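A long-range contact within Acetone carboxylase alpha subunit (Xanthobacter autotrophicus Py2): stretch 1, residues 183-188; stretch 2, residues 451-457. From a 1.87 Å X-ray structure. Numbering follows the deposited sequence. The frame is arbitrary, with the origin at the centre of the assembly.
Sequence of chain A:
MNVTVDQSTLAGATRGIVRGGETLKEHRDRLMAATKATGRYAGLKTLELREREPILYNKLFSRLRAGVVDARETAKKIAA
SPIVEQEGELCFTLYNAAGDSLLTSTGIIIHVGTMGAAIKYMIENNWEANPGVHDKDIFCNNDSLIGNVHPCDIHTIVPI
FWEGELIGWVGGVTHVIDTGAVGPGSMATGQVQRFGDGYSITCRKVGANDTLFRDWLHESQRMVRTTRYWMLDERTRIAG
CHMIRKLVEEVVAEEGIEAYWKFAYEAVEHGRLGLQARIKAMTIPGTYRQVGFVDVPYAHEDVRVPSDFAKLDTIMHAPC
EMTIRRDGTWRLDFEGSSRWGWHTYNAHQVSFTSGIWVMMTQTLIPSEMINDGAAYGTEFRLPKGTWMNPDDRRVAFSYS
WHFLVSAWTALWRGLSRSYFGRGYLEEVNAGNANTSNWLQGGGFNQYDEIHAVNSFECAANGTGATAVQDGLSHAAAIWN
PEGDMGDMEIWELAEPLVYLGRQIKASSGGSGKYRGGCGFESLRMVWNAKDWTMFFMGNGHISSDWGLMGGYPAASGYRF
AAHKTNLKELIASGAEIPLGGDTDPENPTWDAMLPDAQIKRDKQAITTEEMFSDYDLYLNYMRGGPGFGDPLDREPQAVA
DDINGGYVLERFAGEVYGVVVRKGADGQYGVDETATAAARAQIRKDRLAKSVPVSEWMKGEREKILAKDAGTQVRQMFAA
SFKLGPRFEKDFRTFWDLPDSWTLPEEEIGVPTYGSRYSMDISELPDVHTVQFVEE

Stretch 1 183-188: GPGSMA
Stretch 2 451-457: HAVNSFE

Two stretches of the acetone carboxylase alpha subunit meet here, and their residues are buried in the assembly. The touching residues are at least 267 apart in sequence. Residues 183-188 form no regular helix or strand. Residues 451-454 belong to a strand that begins earlier in the chain. The touching parts run in roughly the same direction, 27° apart from end to end. The register is set by two CA pairs: Pro 184 CA lies 5.6 Å from Ala 452 CA, and Gly 185 CA lies 5.4 Å from Asn 454 CA. The contact is small and buries 258 Å², both sides summed.

His 451 is extended (phi/psi -156/162), with chi1 t at -166° and chi2 at 59°. Its side chain is out of reach of the first stretch, and its NE2 is hydrogen-bonded elsewhere in the structure.

Ala 452 continues the strand at -142/155. Its CA-to-CB bond points toward the first stretch. Ala 452 CB lies 4.4 Å from Pro 184 CB, an apolar contact, and 4.2 Å from Pro 184 C. Pro 184 sits at -86/96 with a C-gamma endo pucker, and its CB points sideways. The same methyl, Ala 452 CB, is 4.3 Å from Gly 185 N.

Val 453 is at -122/154, with chi1 m at -58°. Its CA-to-CB bond points away from the first stretch, between two residues, Ala 452 and Asn 454, whose bonds point toward it. It meets the first stretch through its backbone. Val 453 O is 3.7 Å from Gly 185 CA and 4.0 Å from Pro 184 O. Gly 185 is very extended, at 166/179.

Asn 454 is the centre of the contact and has the largest covered area, 67 Å². Its backbone is at -160/91, with chi1 t at -168° and chi2 at 99°. Its CA-to-CB bond points toward the first stretch, and its amide oxygen accepts from two successive backbone NH groups. Ser 186 N donates to Asn 454 OD1 at 2.9 Å, with an angle of 144° at the hydrogen. Met 187 N donates to Asn 454 OD1 at 3.4 Å and 143°, a weak bond. The backbone of Ser 186, at -83/-39, turns the chain so that both NH groups face this one acceptor. Ser 186 has chi1 m at -43°, and its CB points toward the second stretch. Ser 186 OG is 3.2 Å from Asn 454 OD1, but the angle is too poor for a hydrogen bond. That hydroxyl is satisfied elsewhere in the structure.

Ser 455 (-70/133, chi1 t at 177°) makes no contact across the stretches. Its OG instead accepts a local hydrogen bond from Glu 457 N, with Glu 457 N to Ser 455 OG at 3.1 Å.

Phe 456 (-98/29) has chi1 between wells at -94° and chi2 at 72°. Its CB points sideways, but the ring end comes nearer. Met 187 (-103/55) reaches it with chi angles m, m, t (-46°, -49°, -174°). Met 187 CE lies 4.4 Å from Phe 456 CZ, an oblique apolar approach.

Glu 457 (-58/-30) lies beyond the contact.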

# COMPACT_ATOMS: atom_id res chain seq x y z
N GLY A 183 9.09 4.56 6.79
CA GLY A 183 9.75 5.79 7.25
C GLY A 183 8.99 7.07 6.87
O GLY A 183 8.48 7.17 5.75
N PRO A 184 8.92 8.06 7.79
CA PRO A 184 8.22 9.31 7.55
C PRO A 184 9.05 10.36 6.83
O PRO A 184 9.79 11.12 7.46
CB PRO A 184 7.88 9.79 8.96
CG PRO A 184 9.00 9.27 9.81
CD PRO A 184 9.36 7.94 9.20
N GLY A 185 8.89 10.42 5.53
CA GLY A 185 9.62 11.34 4.64
C GLY A 185 9.43 10.90 3.19
O GLY A 185 8.79 9.86 2.94
N SER A 186 10.02 11.65 2.25
CA SER A 186 9.98 11.29 0.82
C SER A 186 11.07 10.28 0.46
O SER A 186 10.83 9.37 -0.33
CB SER A 186 10.14 12.51 -0.08
OG SER A 186 9.39 13.66 0.32
N MET A 187 12.26 10.46 1.04
CA MET A 187 13.47 9.66 0.74
C MET A 187 13.71 8.64 1.86
O MET A 187 14.77 8.59 2.49
CB MET A 187 14.68 10.60 0.62
CG MET A 187 14.48 11.85 -0.22
SD MET A 187 13.75 11.59 -1.86
CE MET A 187 13.89 13.26 -2.47
N ALA A 188 12.68 7.84 2.11
CA ALA A 188 12.51 7.16 3.37
C ALA A 188 13.40 5.92 3.52
O ALA A 188 13.76 5.26 2.53
CB ALA A 188 11.05 6.75 3.50
N HIS A 451 1.64 14.41 10.50
CA HIS A 451 2.53 15.10 9.55
C HIS A 451 3.84 14.36 9.27
O HIS A 451 4.25 13.46 10.03
CB HIS A 451 2.82 16.51 10.15
CG HIS A 451 3.43 17.49 9.19
ND1 HIS A 451 2.82 17.88 8.01
CD2 HIS A 451 4.55 18.23 9.29
CE1 HIS A 451 3.55 18.80 7.41
NE2 HIS A 451 4.62 19.03 8.17
N ALA A 452 4.48 14.76 8.17
CA ALA A 452 5.85 14.38 7.86
C ALA A 452 6.56 15.58 7.22
O ALA A 452 5.92 16.48 6.68
CB ALA A 452 5.89 13.18 6.92
N VAL A 453 7.88 15.59 7.34
CA VAL A 453 8.73 16.63 6.73
C VAL A 453 9.77 16.00 5.77
O VAL A 453 10.14 14.81 5.91
CB VAL A 453 9.42 17.53 7.77
CG1 VAL A 453 8.38 18.19 8.66
CG2 VAL A 453 10.41 16.79 8.67
N ASN A 454 10.19 16.80 4.80
CA ASN A 454 11.20 16.41 3.83
C ASN A 454 11.79 17.69 3.22
O ASN A 454 11.27 18.19 2.23
CB ASN A 454 10.62 15.50 2.75
CG ASN A 454 11.72 14.85 1.89
OD1 ASN A 454 12.08 13.71 2.10
ND2 ASN A 454 12.24 15.60 0.90
N SER A 455 12.86 18.20 3.82
CA SER A 455 13.41 19.49 3.41
C SER A 455 14.07 19.41 2.03
O SER A 455 14.91 18.49 1.77
CB SER A 455 14.47 19.99 4.40
OG SER A 455 15.03 21.20 3.92
N PHE A 456 13.74 20.40 1.18
CA PHE A 456 14.39 20.57 -0.13
C PHE A 456 15.52 21.65 -0.10
O PHE A 456 15.87 22.22 -1.14
CB PHE A 456 13.35 20.81 -1.25
CG PHE A 456 12.93 19.54 -1.97
CD1 PHE A 456 12.12 18.60 -1.35
CD2 PHE A 456 13.33 19.29 -3.30
CE1 PHE A 456 11.75 17.44 -2.00
CE2 PHE A 456 12.98 18.15 -3.93
CZ PHE A 456 12.17 17.21 -3.31
N GLU A 457 16.15 21.83 1.06
CA GLU A 457 17.40 22.61 1.13
C GLU A 457 18.46 21.98 0.21
O GLU A 457 19.25 22.73 -0.33
CB GLU A 457 17.92 22.75 2.59
CG GLU A 457 17.16 23.82 3.38
CD GLU A 457 17.76 24.17 4.73
OE1 GLU A 457 18.39 23.32 5.42
OE2 GLU A 457 17.58 25.36 5.12